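Local coordinates for protein transcriptional anti-antiactivator ExsC (Pseudomonas aeruginosa, PDB 3KXY) that binds and inhibits the antiactivator ExsD, which permits ExsA-mediated transcription of type III secretion genes, at residues Leu34-Val39 and His121-Gln126; Arg51-Ala56 and Tyr98-Ala103; Asp57-Asp62 and Gly93-Tyr98. The protein carries 2 engineered substitutions. All blocks are in the same frame, centred on the assembly; numbering follows the deposited sequence.

Contact 1: Leu34-Val39 and His121-Gln126; sequences LFDEQV and HAEFWQ
D36 meets E123 through their carboxylates, OD2 of D36 lying 4.2 Å from OE2 of E123; the two side chains cross at about a right angle with their carboxylate planes almost parallel, 9° apart. This close approach of like charges is probably tolerated because each acid has a partner outside the two segments, on the chain of another protein: E123 OE2 pairs with a basic side chain of that protein, and D36 OD1 is hydrogen-bonded to one of its polar side chains. Q38 adds a peripheral touch, its CB 4.1 Å from NE2 of Q126. The turn between strands 30-35 and 39-46 closes in a classic beta bulge, Q38 and V39 both facing F35, whose O accepts from the N atoms of both. This hairpin end sits against helix 108-128, which packs on the sheet of this CesT-family chaperone fold. V39 makes the largest contribution from 34-39. Its CG2, anti to the carbonyl carbon, reaches OE1 of Q126 at 3.4 Å and CG of E123 at 4.0 Å. The other methyl, CG1, anti to the backbone N (chi1 -178°), rests on CB of A122 at 4.2 Å. Q126 comes across to V39 obliquely as an extended chain, OE1 leading toward the methyl.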
ATOM      1  N   LEU J  34      -1.180  14.156 -16.495  1.00 66.36           N
ATOM      2  CA  LEU J  34      -2.072  13.402 -17.370  1.00 66.02           C
ATOM      3  C   LEU J  34      -1.312  12.806 -18.552  1.00 65.68           C
ATOM      4  O   LEU J  34      -0.819  13.533 -19.414  1.00 68.14           O
ATOM      5  CB  LEU J  34      -3.215  14.289 -17.866  1.00 67.15           C
ATOM      6  CG  LEU J  34      -4.261  13.597 -18.740  1.00 66.57           C
ATOM      7  CD1 LEU J  34      -4.825  12.377 -18.028  1.00 68.33           C
ATOM      8  CD2 LEU J  34      -5.368  14.566 -19.122  1.00 60.29           C
ATOM      9  N   PHE J  35      -1.224  11.480 -18.584  1.00 66.00           N
ATOM     10  CA  PHE J  35      -0.455  10.780 -19.610  1.00 66.41           C
ATOM     11  C   PHE J  35      -1.337  10.271 -20.745  1.00 71.16           C
ATOM     12  O   PHE J  35      -2.326   9.577 -20.511  1.00 75.30           O
ATOM     13  CB  PHE J  35       0.321   9.617 -18.991  1.00 64.22           C
ATOM     14  CG  PHE J  35       1.287  10.037 -17.923  1.00 65.02           C
ATOM     15  CD1 PHE J  35       2.593  10.360 -18.242  1.00 64.98           C
ATOM     16  CD2 PHE J  35       0.886  10.116 -16.601  1.00 64.95           C
ATOM     17  CE1 PHE J  35       3.483  10.751 -17.263  1.00 64.38           C
ATOM     18  CE2 PHE J  35       1.770  10.507 -15.618  1.00 65.96           C
ATOM     19  CZ  PHE J  35       3.072  10.824 -15.949  1.00 66.92           C
ATOM     20  N   ASP J  36      -0.966  10.618 -21.973  1.00 71.18           N
ATOM     21  CA  ASP J  36      -1.720  10.214 -23.156  1.00 76.09           C
ATOM     22  C   ASP J  36      -3.197  10.592 -23.061  1.00 82.67           C
ATOM     23  O   ASP J  36      -4.048   9.964 -23.691  1.00 83.31           O
ATOM     24  CB  ASP J  36      -1.571   8.712 -23.410  1.00 78.09           C
ATOM     25  CG  ASP J  36      -0.261   8.362 -24.090  1.00 82.26           C
ATOM     26  OD1 ASP J  36       0.377   9.272 -24.661  1.00 82.68           O
ATOM     27  OD2 ASP J  36       0.127   7.175 -24.061  1.00 84.81           O
ATOM     28  N   GLU J  37      -3.489  11.619 -22.269  1.00 88.02           N
ATOM     29  CA  GLU J  37      -4.851  12.124 -22.119  1.00 91.32           C
ATOM     30  C   GLU J  37      -5.795  11.062 -21.563  1.00 91.62           C
ATOM     31  O   GLU J  37      -7.014  11.192 -21.673  1.00 92.58           O
ATOM     32  CB  GLU J  37      -5.383  12.624 -23.464  1.00 95.97           C
ATOM     33  CG  GLU J  37      -4.410  13.498 -24.237  1.00101.57           C
ATOM     34  CD  GLU J  37      -4.928  13.865 -25.617  1.00108.93           C
ATOM     35  OE1 GLU J  37      -4.106  14.201 -26.494  1.00110.95           O
ATOM     36  OE2 GLU J  37      -6.159  13.812 -25.824  1.00111.17           O
ATOM     37  N   GLN J  38      -5.233  10.015 -20.967  1.00 92.71           N
ATOM     38  CA  GLN J  38      -6.035   8.890 -20.497  1.00 96.67           C
ATOM     39  C   GLN J  38      -5.747   8.512 -19.045  1.00 94.10           C
ATOM     40  O   GLN J  38      -6.670   8.320 -18.254  1.00100.12           O
ATOM     41  CB  GLN J  38      -5.833   7.674 -21.406  1.00103.38           C
ATOM     42  CG  GLN J  38      -6.281   7.894 -22.845  1.00110.56           C
ATOM     43  CD  GLN J  38      -5.996   6.701 -23.737  1.00114.46           C
ATOM     44  OE1 GLN J  38      -5.437   5.698 -23.293  1.00114.28           O
ATOM     45  NE2 GLN J  38      -6.379   6.806 -25.005  1.00115.90           N
ATOM     46  N   VAL J  39      -4.467   8.401 -18.699  1.00 85.06           N
ATOM     47  CA  VAL J  39      -4.077   7.989 -17.354  1.00 78.95           C
ATOM     48  C   VAL J  39      -3.620   9.165 -16.497  1.00 78.86           C
ATOM     49  O   VAL J  39      -2.570   9.755 -16.744  1.00 77.78           O
ATOM     50  CB  VAL J  39      -2.955   6.937 -17.389  1.00 76.88           C
ATOM     51  CG1 VAL J  39      -2.605   6.495 -15.977  1.00 74.57           C
ATOM     52  CG2 VAL J  39      -3.370   5.748 -18.238  1.00 80.94           C
ATOM     53  N   HIS J 121       1.585  -0.792 -15.442  1.00 66.12           N
ATOM     54  CA  HIS J 121       0.525  -1.621 -14.876  1.00 66.10           C
ATOM     55  C   HIS J 121      -0.845  -0.969 -15.021  1.00 67.39           C
ATOM     56  O   HIS J 121      -1.831  -1.641 -15.322  1.00 69.39           O
ATOM     57  CB  HIS J 121       0.815  -1.932 -13.407  1.00 65.43           C
ATOM     58  CG  HIS J 121       1.894  -2.948 -13.209  1.00 65.22           C
ATOM     59  ND1 HIS J 121       1.645  -4.217 -12.733  1.00 67.22           N
ATOM     60  CD2 HIS J 121       3.228  -2.889 -13.439  1.00 61.71           C
ATOM     61  CE1 HIS J 121       2.778  -4.892 -12.670  1.00 67.78           C
ATOM     62  NE2 HIS J 121       3.754  -4.110 -13.093  1.00 64.58           N
ATOM     63  N   ALA J 122      -0.900   0.341 -14.805  1.00 65.93           N
ATOM     64  CA  ALA J 122      -2.148   1.086 -14.908  1.00 64.66           C
ATOM     65  C   ALA J 122      -2.751   0.951 -16.301  1.00 65.45           C
ATOM     66  O   ALA J 122      -3.957   0.758 -16.449  1.00 67.99           O
ATOM     67  CB  ALA J 122      -1.923   2.549 -14.567  1.00 66.05           C
ATOM     68  N   GLU J 123      -1.906   1.055 -17.320  1.00 67.27           N
ATOM     69  CA  GLU J 123      -2.354   0.928 -18.701  1.00 70.15           C
ATOM     70  C   GLU J 123      -2.781  -0.501 -19.003  1.00 69.78           C
ATOM     71  O   GLU J 123      -3.655  -0.736 -19.836  1.00 72.19           O
ATOM     72  CB  GLU J 123      -1.250   1.362 -19.666  1.00 70.11           C
ATOM     73  CG  GLU J 123      -0.894   2.834 -19.566  1.00 72.04           C
ATOM     74  CD  GLU J 123       0.190   3.240 -20.540  1.00 74.36           C
ATOM     75  OE1 GLU J 123       0.978   2.365 -20.956  1.00 69.17           O
ATOM     76  OE2 GLU J 123       0.255   4.438 -20.889  1.00 81.69           O
ATOM     77  N   PHE J 124      -2.156  -1.450 -18.316  1.00 68.16           N
ATOM     78  CA  PHE J 124      -2.451  -2.864 -18.504  1.00 69.49           C
ATOM     79  C   PHE J 124      -3.820  -3.231 -17.938  1.00 76.06           C
ATOM     80  O   PHE J 124      -4.617  -3.893 -18.603  1.00 80.35           O
ATOM     81  CB  PHE J 124      -1.360  -3.721 -17.860  1.00 70.30           C
ATOM     82  CG  PHE J 124      -1.625  -5.195 -17.931  1.00 74.31           C
ATOM     83  CD1 PHE J 124      -1.320  -5.912 -19.075  1.00 74.47           C
ATOM     84  CD2 PHE J 124      -2.171  -5.867 -16.851  1.00 75.55           C
ATOM     85  CE1 PHE J 124      -1.561  -7.268 -19.141  1.00 77.16           C
ATOM     86  CE2 PHE J 124      -2.414  -7.223 -16.912  1.00 76.79           C
ATOM     87  CZ  PHE J 124      -2.108  -7.925 -18.059  1.00 77.37           C
ATOM     88  N   TRP J 125      -4.090  -2.797 -16.711  1.00 75.34           N
ATOM     89  CA  TRP J 125      -5.377  -3.061 -16.074  1.00 75.13           C
ATOM     90  C   TRP J 125      -6.481  -2.185 -16.660  1.00 79.90           C
ATOM     91  O   TRP J 125      -7.666  -2.465 -16.483  1.00 84.84           O
ATOM     92  CB  TRP J 125      -5.288  -2.862 -14.560  1.00 75.76           C
ATOM     93  CG  TRP J 125      -4.409  -3.865 -13.871  1.00 78.07           C
ATOM     94  CD1 TRP J 125      -3.104  -3.697 -13.505  1.00 77.13           C
ATOM     95  CD2 TRP J 125      -4.769  -5.192 -13.471  1.00 79.75           C
ATOM     96  NE1 TRP J 125      -2.633  -4.837 -12.899  1.00 76.42           N
ATOM     97  CE2 TRP J 125      -3.636  -5.770 -12.867  1.00 76.92           C
ATOM     98  CE3 TRP J 125      -5.942  -5.948 -13.564  1.00 81.01           C
ATOM     99  CZ2 TRP J 125      -3.639  -7.068 -12.359  1.00 75.14           C
ATOM    100  CZ3 TRP J 125      -5.944  -7.238 -13.059  1.00 78.19           C
ATOM    101  CH2 TRP J 125      -4.801  -7.782 -12.464  1.00 74.46           C
ATOM    102  N   GLN J 126      -6.087  -1.124 -17.357  1.00 80.67           N
ATOM    103  CA  GLN J 126      -7.048  -0.254 -18.026  1.00 79.07           C
ATOM    104  C   GLN J 126      -7.546  -0.900 -19.315  1.00 76.67           C
ATOM    105  O   GLN J 126      -8.662  -0.639 -19.764  1.00 69.16           O
ATOM    106  CB  GLN J 126      -6.423   1.109 -18.330  1.00 79.59           C
ATOM    107  CG  GLN J 126      -7.368   2.094 -19.005  1.00 79.29           C
ATOM    108  CD  GLN J 126      -6.699   3.414 -19.341  1.00 76.59           C
ATOM    109  OE1 GLN J 126      -5.497   3.467 -19.606  1.00 71.65           O
ATOM    110  NE2 GLN J 126      -7.478   4.490 -19.339  1.00 78.57           N
TER

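Contact 2: Arg51-Ala56 and Tyr98-Ala103; sequences RLLLEA and YAQILA
R51 to A56 and Y98 to L102 run antiparallel as neighbouring strands, their axes 4.6 Å apart at closest approach and their directions 163° apart. L52 and I101 form one hydrogen-bonded pair, N of L52 to O of I101 and N of I101 to O of L52 both 2.9 Å; L54 and A99 form the next, where the bond from L54 N to A99 O is weak. Between them L53 faces Q100 as a non-hydrogen-bonded pair, and CA of Q100 approaches O of L52 at 3.2 Å in a CA-H...O contact. R51, L53, E55, Y98, Q100 and L102 share one face of the sheet. R51 lies side by side with both Q100 and L102, all pointing the same way, its chain bent at chi3. Its guanidinium is met obliquely by CD2 of L102, 3.9 Å from NH2, and by OE1 of Q100; the guanidinium and amide planes stand 67° apart. These are strands 51-60 and 94-102, neighbours in the antiparallel sheet of a CesT-type secretion chaperone, and this face meets the second subunit: H80 of that subunit packs on L53 and its ring meets that of Y98, while D83 of that subunit makes a long, weak ion pair with R51. CD2 of L53 lies 4.0 Å from CB of Q100. E55 brings CG to the edge of the Y98 ring, in its plane and 3.8 Å from CE1. The opposite face is apolar: L54 CD1 touches I101 CD1 at 4.3 Å, and helix 108-128 covers it, F111 on L52 and T114 on both L54 and I101.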
ATOM      1  N   ARG J  51       7.428  10.199   3.044  1.00 87.10           N
ATOM      2  CA  ARG J  51       7.239   9.267   1.940  1.00 82.20           C
ATOM      3  C   ARG J  51       6.383   9.881   0.838  1.00 80.27           C
ATOM      4  O   ARG J  51       5.432  10.613   1.112  1.00 83.42           O
ATOM      5  CB  ARG J  51       6.609   7.965   2.437  1.00 83.50           C
ATOM      6  CG  ARG J  51       5.291   8.152   3.167  1.00 89.25           C
ATOM      7  CD  ARG J  51       4.763   6.833   3.701  1.00 97.03           C
ATOM      8  NE  ARG J  51       5.746   6.155   4.541  1.00105.34           N
ATOM      9  CZ  ARG J  51       5.504   5.042   5.226  1.00111.02           C
ATOM     10  NH1 ARG J  51       4.304   4.480   5.178  1.00114.87           N
ATOM     11  NH2 ARG J  51       6.460   4.495   5.963  1.00110.45           N
ATOM     12  N   LEU J  52       6.729   9.580  -0.409  1.00 77.80           N
ATOM     13  CA  LEU J  52       6.001  10.107  -1.559  1.00 73.68           C
ATOM     14  C   LEU J  52       4.973   9.103  -2.063  1.00 73.60           C
ATOM     15  O   LEU J  52       5.310   7.959  -2.368  1.00 77.58           O
ATOM     16  CB  LEU J  52       6.972  10.466  -2.685  1.00 65.98           C
ATOM     17  CG  LEU J  52       6.353  11.084  -3.941  1.00 57.66           C
ATOM     18  CD1 LEU J  52       5.778  12.459  -3.632  1.00 51.08           C
ATOM     19  CD2 LEU J  52       7.384  11.171  -5.054  1.00 54.93           C
ATOM     20  N   LEU J  53       3.718   9.535  -2.150  1.00 69.79           N
ATOM     21  CA  LEU J  53       2.648   8.672  -2.633  1.00 75.20           C
ATOM     22  C   LEU J  53       2.384   8.916  -4.113  1.00 75.35           C
ATOM     23  O   LEU J  53       2.563  10.030  -4.607  1.00 75.44           O
ATOM     24  CB  LEU J  53       1.363   8.898  -1.834  1.00 81.46           C
ATOM     25  CG  LEU J  53       1.449   8.754  -0.314  1.00 85.54           C
ATOM     26  CD1 LEU J  53       0.072   8.923   0.309  1.00 86.28           C
ATOM     27  CD2 LEU J  53       2.055   7.414   0.071  1.00 83.92           C
ATOM     28  N   LEU J  54       1.958   7.872  -4.814  1.00 73.37           N
ATOM     29  CA  LEU J  54       1.665   7.971  -6.236  1.00 72.67           C
ATOM     30  C   LEU J  54       0.329   7.310  -6.557  1.00 78.31           C
ATOM     31  O   LEU J  54       0.210   6.085  -6.526  1.00 78.08           O
ATOM     32  CB  LEU J  54       2.778   7.322  -7.063  1.00 72.11           C
ATOM     33  CG  LEU J  54       4.219   7.765  -6.793  1.00 68.72           C
ATOM     34  CD1 LEU J  54       5.190   6.963  -7.641  1.00 69.76           C
ATOM     35  CD2 LEU J  54       4.389   9.249  -7.052  1.00 69.71           C
ATOM     36  N   GLU J  55      -0.677   8.126  -6.860  1.00 84.54           N
ATOM     37  CA  GLU J  55      -1.982   7.613  -7.254  1.00 88.54           C
ATOM     38  C   GLU J  55      -2.088   7.540  -8.773  1.00 89.05           C
ATOM     39  O   GLU J  55      -1.570   8.403  -9.482  1.00 88.25           O
ATOM     40  CB  GLU J  55      -3.103   8.489  -6.691  1.00 94.56           C
ATOM     41  CG  GLU J  55      -3.208   8.472  -5.174  1.00101.63           C
ATOM     42  CD  GLU J  55      -4.355   9.321  -4.662  1.00108.33           C
ATOM     43  OE1 GLU J  55      -5.037   9.966  -5.489  1.00106.84           O
ATOM     44  OE2 GLU J  55      -4.576   9.345  -3.432  1.00111.81           O
ATOM     45  N   ALA J  56      -2.761   6.507  -9.269  1.00 89.15           N
ATOM     46  CA  ALA J  56      -2.924   6.323 -10.705  1.00 87.16           C
ATOM     47  C   ALA J  56      -4.335   5.863 -11.050  1.00 89.96           C
ATOM     48  O   ALA J  56      -4.780   4.809 -10.596  1.00 92.62           O
ATOM     49  CB  ALA J  56      -1.899   5.332 -11.229  1.00 84.10           C
ATOM     50  N   TYR J  98      -1.733   2.219  -6.271  1.00 67.23           N
ATOM     51  CA  TYR J  98      -0.932   3.055  -5.387  1.00 66.34           C
ATOM     52  C   TYR J  98       0.500   2.546  -5.262  1.00 71.89           C
ATOM     53  O   TYR J  98       0.738   1.347  -5.111  1.00 75.45           O
ATOM     54  CB  TYR J  98      -1.579   3.158  -4.004  1.00 66.89           C
ATOM     55  CG  TYR J  98      -3.042   3.534  -4.040  1.00 69.13           C
ATOM     56  CD1 TYR J  98      -3.448   4.786  -4.486  1.00 67.70           C
ATOM     57  CD2 TYR J  98      -4.016   2.640  -3.621  1.00 73.24           C
ATOM     58  CE1 TYR J  98      -4.786   5.131  -4.521  1.00 66.22           C
ATOM     59  CE2 TYR J  98      -5.355   2.977  -3.650  1.00 74.88           C
ATOM     60  CZ  TYR J  98      -5.735   4.222  -4.102  1.00 70.29           C
ATOM     61  OH  TYR J  98      -7.069   4.554  -4.131  1.00 72.11           O
ATOM     62  N   ALA J  99       1.448   3.473  -5.332  1.00 72.97           N
ATOM     63  CA  ALA J  99       2.856   3.164  -5.138  1.00 74.71           C
ATOM     64  C   ALA J  99       3.471   4.224  -4.236  1.00 75.89           C
ATOM     65  O   ALA J  99       3.090   5.391  -4.294  1.00 78.27           O
ATOM     66  CB  ALA J  99       3.577   3.123  -6.471  1.00 76.24           C
ATOM     67  N   GLN J 100       4.419   3.818  -3.399  1.00 75.95           N
ATOM     68  CA  GLN J 100       5.052   4.756  -2.482  1.00 76.09           C
ATOM     69  C   GLN J 100       6.573   4.682  -2.548  1.00 71.72           C
ATOM     70  O   GLN J 100       7.143   3.652  -2.905  1.00 63.71           O
ATOM     71  CB  GLN J 100       4.567   4.526  -1.049  1.00 79.94           C
ATOM     72  CG  GLN J 100       4.908   3.160  -0.484  1.00 87.37           C
ATOM     73  CD  GLN J 100       4.400   2.977   0.931  1.00 95.66           C
ATOM     74  OE1 GLN J 100       3.531   3.718   1.392  1.00 97.14           O
ATOM     75  NE2 GLN J 100       4.940   1.986   1.631  1.00 98.26           N
ATOM     76  N   ILE J 101       7.220   5.791  -2.206  1.00 74.31           N
ATOM     77  CA  ILE J 101       8.673   5.867  -2.190  1.00 75.28           C
ATOM     78  C   ILE J 101       9.149   6.487  -0.884  1.00 79.44           C
ATOM     79  O   ILE J 101       8.817   7.631  -0.575  1.00 81.00           O
ATOM     80  CB  ILE J 101       9.207   6.716  -3.358  1.00 73.52           C
ATOM     81  CG1 ILE J 101       8.657   6.203  -4.690  1.00 70.53           C
ATOM     82  CG2 ILE J 101      10.727   6.715  -3.365  1.00 76.11           C
ATOM     83  CD1 ILE J 101       9.084   7.028  -5.881  1.00 69.48           C
ATOM     84  N   LEU J 102       9.923   5.727  -0.115  1.00 80.49           N
ATOM     85  CA  LEU J 102      10.477   6.230   1.135  1.00 81.70           C
ATOM     86  C   LEU J 102      11.471   7.350   0.858  1.00 80.27           C
ATOM     87  O   LEU J 102      12.238   7.286  -0.103  1.00 85.39           O
ATOM     88  CB  LEU J 102      11.160   5.103   1.908  1.00 86.49           C
ATOM     89  CG  LEU J 102      10.276   3.918   2.298  1.00 90.98           C
ATOM     90  CD1 LEU J 102      11.085   2.873   3.051  1.00 95.07           C
ATOM     91  CD2 LEU J 102       9.093   4.387   3.129  1.00 91.03           C
ATOM     92  N   ALA J 103      11.457   8.376   1.702  1.00 73.30           N
ATOM     93  CA  ALA J 103      12.342   9.523   1.531  1.00 68.89           C
ATOM     94  C   ALA J 103      13.811   9.109   1.506  1.00 70.45           C
ATOM     95  O   ALA J 103      14.669   9.864   1.051  1.00 71.61           O
ATOM     96  CB  ALA J 103      12.098  10.547   2.627  1.00 70.27           C
TER

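Contact 3: Asp57-Asp62 and Gly93-Tyr98; sequences DVVGID and GKVQLY. Engineered in segment 57-62: V59 (natural residue Ala).
D57 and Q96 lie side by side, pointing the same way, with carboxylate and amide planes only 9° apart. NE2 of Q96 donates to OD1 of D57 over 3.2 Å, meeting it on the syn side but 30° out of the carboxylate plane. The other end of the amide is held too: OH of Y98 donates in plane to a lone pair of Q96 OE1 at 2.7 Å, and R77 of the second subunit adds a weak bond to the same oxygen. K94 instead crosses D57 at about a right angle. Its chain bends at chi2 (-71°), which lays CD over the backbone of V59, 3.5 Å from V59 O; NZ ends 5.8 Å from OD2 of D57, so the opposite charges do not touch.

V58 and V59 interrupt the antiparallel register. V95 takes part in two backbone bonds, its O accepting from V58 N and its N donating to V59 O, so two residues of strand 51-60 face one of strand 94-102 in a beta bulge. V58 directs CG2 obliquely at CG of L97, 4.0 Å away. The engineered V59 (natural residue Ala) lies alongside V95, CG2 being 4.1 Å from its CB. W125 of helix 108-128 packs on V58 and Q126 on V59, so the helix covers both. Past the bulge, N of I61 donates to O of G93 at 2.9 Å.

The chemistry divides between an apolar cluster of V58, V95 and L97, joined here by the engineered V59, and a polar chain of hydrogen bonds from Y98 through Q96 to D57. The two bonds are consistent with the modelled amide orientation, NE2 toward D57 and OE1 toward Y98, and the one from NE2 probably lends the D57 carboxylate some stabilisation.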
ATOM      1  N   ASP J  57      -5.034   6.659 -11.851  1.00 89.55           N
ATOM      2  CA  ASP J  57      -6.372   6.297 -12.308  1.00 91.55           C
ATOM      3  C   ASP J  57      -6.292   5.219 -13.383  1.00 86.44           C
ATOM      4  O   ASP J  57      -5.647   5.405 -14.416  1.00 85.16           O
ATOM      5  CB  ASP J  57      -7.114   7.525 -12.844  1.00 98.59           C
ATOM      6  CG  ASP J  57      -7.413   8.547 -11.761  1.00104.53           C
ATOM      7  OD1 ASP J  57      -7.072   8.293 -10.587  1.00107.06           O
ATOM      8  OD2 ASP J  57      -7.992   9.606 -12.086  1.00105.69           O
ATOM      9  N   VAL J  58      -6.950   4.092 -13.134  1.00 82.10           N
ATOM     10  CA  VAL J  58      -6.921   2.963 -14.055  1.00 75.06           C
ATOM     11  C   VAL J  58      -8.141   2.945 -14.975  1.00 73.10           C
ATOM     12  O   VAL J  58      -8.035   3.259 -16.161  1.00 71.11           O
ATOM     13  CB  VAL J  58      -6.825   1.627 -13.298  1.00 75.30           C
ATOM     14  CG1 VAL J  58      -6.779   0.464 -14.275  1.00 76.85           C
ATOM     15  CG2 VAL J  58      -5.600   1.621 -12.396  1.00 73.47           C
ATOM     16  N   VAL J  59      -9.296   2.578 -14.427  1.00 74.89           N
ATOM     17  CA  VAL J  59     -10.528   2.516 -15.213  1.00 80.82           C
ATOM     18  C   VAL J  59     -11.741   3.066 -14.471  1.00 90.20           C
ATOM     19  O   VAL J  59     -11.702   3.277 -13.258  1.00 91.76           O
ATOM     20  CB  VAL J  59     -10.854   1.076 -15.648  1.00 76.53           C
ATOM     21  CG1 VAL J  59     -10.007   0.675 -16.838  1.00 78.81           C
ATOM     22  CG2 VAL J  59     -10.663   0.112 -14.485  1.00 73.79           C
ATOM     23  N   GLY J  60     -12.820   3.291 -15.215  1.00 94.06           N
ATOM     24  CA  GLY J  60     -14.076   3.723 -14.635  1.00 98.06           C
ATOM     25  C   GLY J  60     -14.957   2.534 -14.305  1.00 99.54           C
ATOM     26  O   GLY J  60     -14.955   1.533 -15.023  1.00102.92           O
ATOM     27  N   ILE J  61     -15.714   2.645 -13.219  1.00 96.97           N
ATOM     28  CA  ILE J  61     -16.543   1.543 -12.746  1.00100.14           C
ATOM     29  C   ILE J  61     -17.701   1.245 -13.698  1.00104.77           C
ATOM     30  O   ILE J  61     -18.269   0.153 -13.677  1.00104.16           O
ATOM     31  CB  ILE J  61     -17.096   1.827 -11.334  1.00105.01           C
ATOM     32  CG1 ILE J  61     -17.707   0.561 -10.728  1.00110.98           C
ATOM     33  CG2 ILE J  61     -18.107   2.965 -11.373  1.00106.74           C
ATOM     34  CD1 ILE J  61     -18.265   0.758  -9.338  1.00113.79           C
ATOM     35  N   ASP J  62     -18.041   2.218 -14.538  1.00110.94           N
ATOM     36  CA  ASP J  62     -19.162   2.073 -15.463  1.00119.94           C
ATOM     37  C   ASP J  62     -18.878   1.081 -16.593  1.00119.36           C
ATOM     38  O   ASP J  62     -19.803   0.516 -17.177  1.00123.80           O
ATOM     39  CB  ASP J  62     -19.574   3.433 -16.036  1.00124.85           C
ATOM     40  CG  ASP J  62     -18.434   4.144 -16.741  1.00124.88           C
ATOM     41  OD1 ASP J  62     -18.682   5.205 -17.350  1.00127.75           O
ATOM     42  OD2 ASP J  62     -17.290   3.646 -16.688  1.00121.84           O
ATOM     43  N   GLY J  93     -15.285   7.392  -9.287  1.00105.07           N
ATOM     44  CA  GLY J  93     -15.649   6.141  -9.927  1.00104.92           C
ATOM     45  C   GLY J  93     -14.457   5.525 -10.633  1.00100.22           C
ATOM     46  O   GLY J  93     -14.612   4.747 -11.575  1.00100.52           O
ATOM     47  N   LYS J  94     -13.262   5.879 -10.172  1.00 94.87           N
ATOM     48  CA  LYS J  94     -12.027   5.402 -10.781  1.00 91.45           C
ATOM     49  C   LYS J  94     -11.318   4.376  -9.904  1.00 87.82           C
ATOM     50  O   LYS J  94     -11.189   4.562  -8.695  1.00 90.18           O
ATOM     51  CB  LYS J  94     -11.084   6.575 -11.061  1.00 92.05           C
ATOM     52  CG  LYS J  94     -11.494   7.450 -12.233  1.00 96.44           C
ATOM     53  CD  LYS J  94     -11.298   6.727 -13.556  1.00 98.94           C
ATOM     54  CE  LYS J  94     -11.580   7.643 -14.736  1.00100.31           C
ATOM     55  NZ  LYS J  94     -11.313   6.964 -16.034  1.00101.68           N
ATOM     56  N   VAL J  95     -10.863   3.293 -10.525  1.00 81.26           N
ATOM     57  CA  VAL J  95     -10.010   2.324  -9.852  1.00 76.34           C
ATOM     58  C   VAL J  95      -8.581   2.853  -9.876  1.00 71.30           C
ATOM     59  O   VAL J  95      -8.126   3.369 -10.894  1.00 67.74           O
ATOM     60  CB  VAL J  95     -10.066   0.951 -10.542  1.00 78.48           C
ATOM     61  CG1 VAL J  95      -9.064  -0.005  -9.914  1.00 79.78           C
ATOM     62  CG2 VAL J  95     -11.474   0.382 -10.474  1.00 79.58           C
ATOM     63  N   GLN J  96      -7.876   2.732  -8.756  1.00 73.78           N
ATOM     64  CA  GLN J  96      -6.550   3.331  -8.637  1.00 77.07           C
ATOM     65  C   GLN J  96      -5.478   2.361  -8.149  1.00 81.73           C
ATOM     66  O   GLN J  96      -5.729   1.522  -7.284  1.00 87.31           O
ATOM     67  CB  GLN J  96      -6.602   4.545  -7.707  1.00 78.39           C
ATOM     68  CG  GLN J  96      -7.518   5.657  -8.185  1.00 82.21           C
ATOM     69  CD  GLN J  96      -7.682   6.754  -7.154  1.00 81.09           C
ATOM     70  OE1 GLN J  96      -7.420   6.550  -5.969  1.00 78.20           O
ATOM     71  NE2 GLN J  96      -8.121   7.926  -7.598  1.00 83.02           N
ATOM     72  N   LEU J  97      -4.282   2.485  -8.716  1.00 76.67           N
ATOM     73  CA  LEU J  97      -3.116   1.771  -8.217  1.00 72.80           C
ATOM     74  C   LEU J  97      -2.284   2.723  -7.370  1.00 69.57           C
ATOM     75  O   LEU J  97      -2.145   3.897  -7.705  1.00 70.59           O
ATOM     76  CB  LEU J  97      -2.271   1.228  -9.372  1.00 70.05           C
ATOM     77  CG  LEU J  97      -2.781  -0.027 -10.082  1.00 69.71           C
ATOM     78  CD1 LEU J  97      -1.879  -0.380 -11.252  1.00 67.93           C
ATOM     79  CD2 LEU J  97      -2.869  -1.185  -9.104  1.00 70.72           C
ATOM     80  N   TYR J  98      -1.733   2.219  -6.271  1.00 67.23           N
ATOM     81  CA  TYR J  98      -0.932   3.055  -5.387  1.00 66.34           C
ATOM     82  C   TYR J  98       0.500   2.546  -5.262  1.00 71.89           C
ATOM     83  O   TYR J  98       0.738   1.347  -5.111  1.00 75.45           O
ATOM     84  CB  TYR J  98      -1.579   3.158  -4.004  1.00 66.89           C
ATOM     85  CG  TYR J  98      -3.042   3.534  -4.040  1.00 69.13           C
ATOM     86  CD1 TYR J  98      -3.448   4.786  -4.486  1.00 67.70           C
ATOM     87  CD2 TYR J  98      -4.016   2.640  -3.621  1.00 73.24           C
ATOM     88  CE1 TYR J  98      -4.786   5.131  -4.521  1.00 66.22           C
ATOM     89  CE2 TYR J  98      -5.355   2.977  -3.650  1.00 74.88           C
ATOM     90  CZ  TYR J  98      -5.735   4.222  -4.102  1.00 70.29           C
ATOM     91  OH  TYR J  98      -7.069   4.554  -4.131  1.00 72.11           O
TER

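Overall arrangement
Contacts 2 and 3 are successive lengths of one strand pairing, 51-60 with 94-102; their centres are about 17 Å apart, they share Y98, and O of A56 and N of L97 probably bridge them with a hydrogen bond. Contact 1 joins the 30-35/39-46 hairpin end to helix 108-128, its centre about 10 Å from that of contact 3, which it touches where Q126 packs on V58 and V59, and about 17 Å from that of contact 2. Along the chain the pairings enclose one another, contact 3 innermost and contact 1 outermost. The same sheet therefore carries the helix, meets the second subunit around contacts 2 and 3, and at contact 1 continues into a strand of another protein.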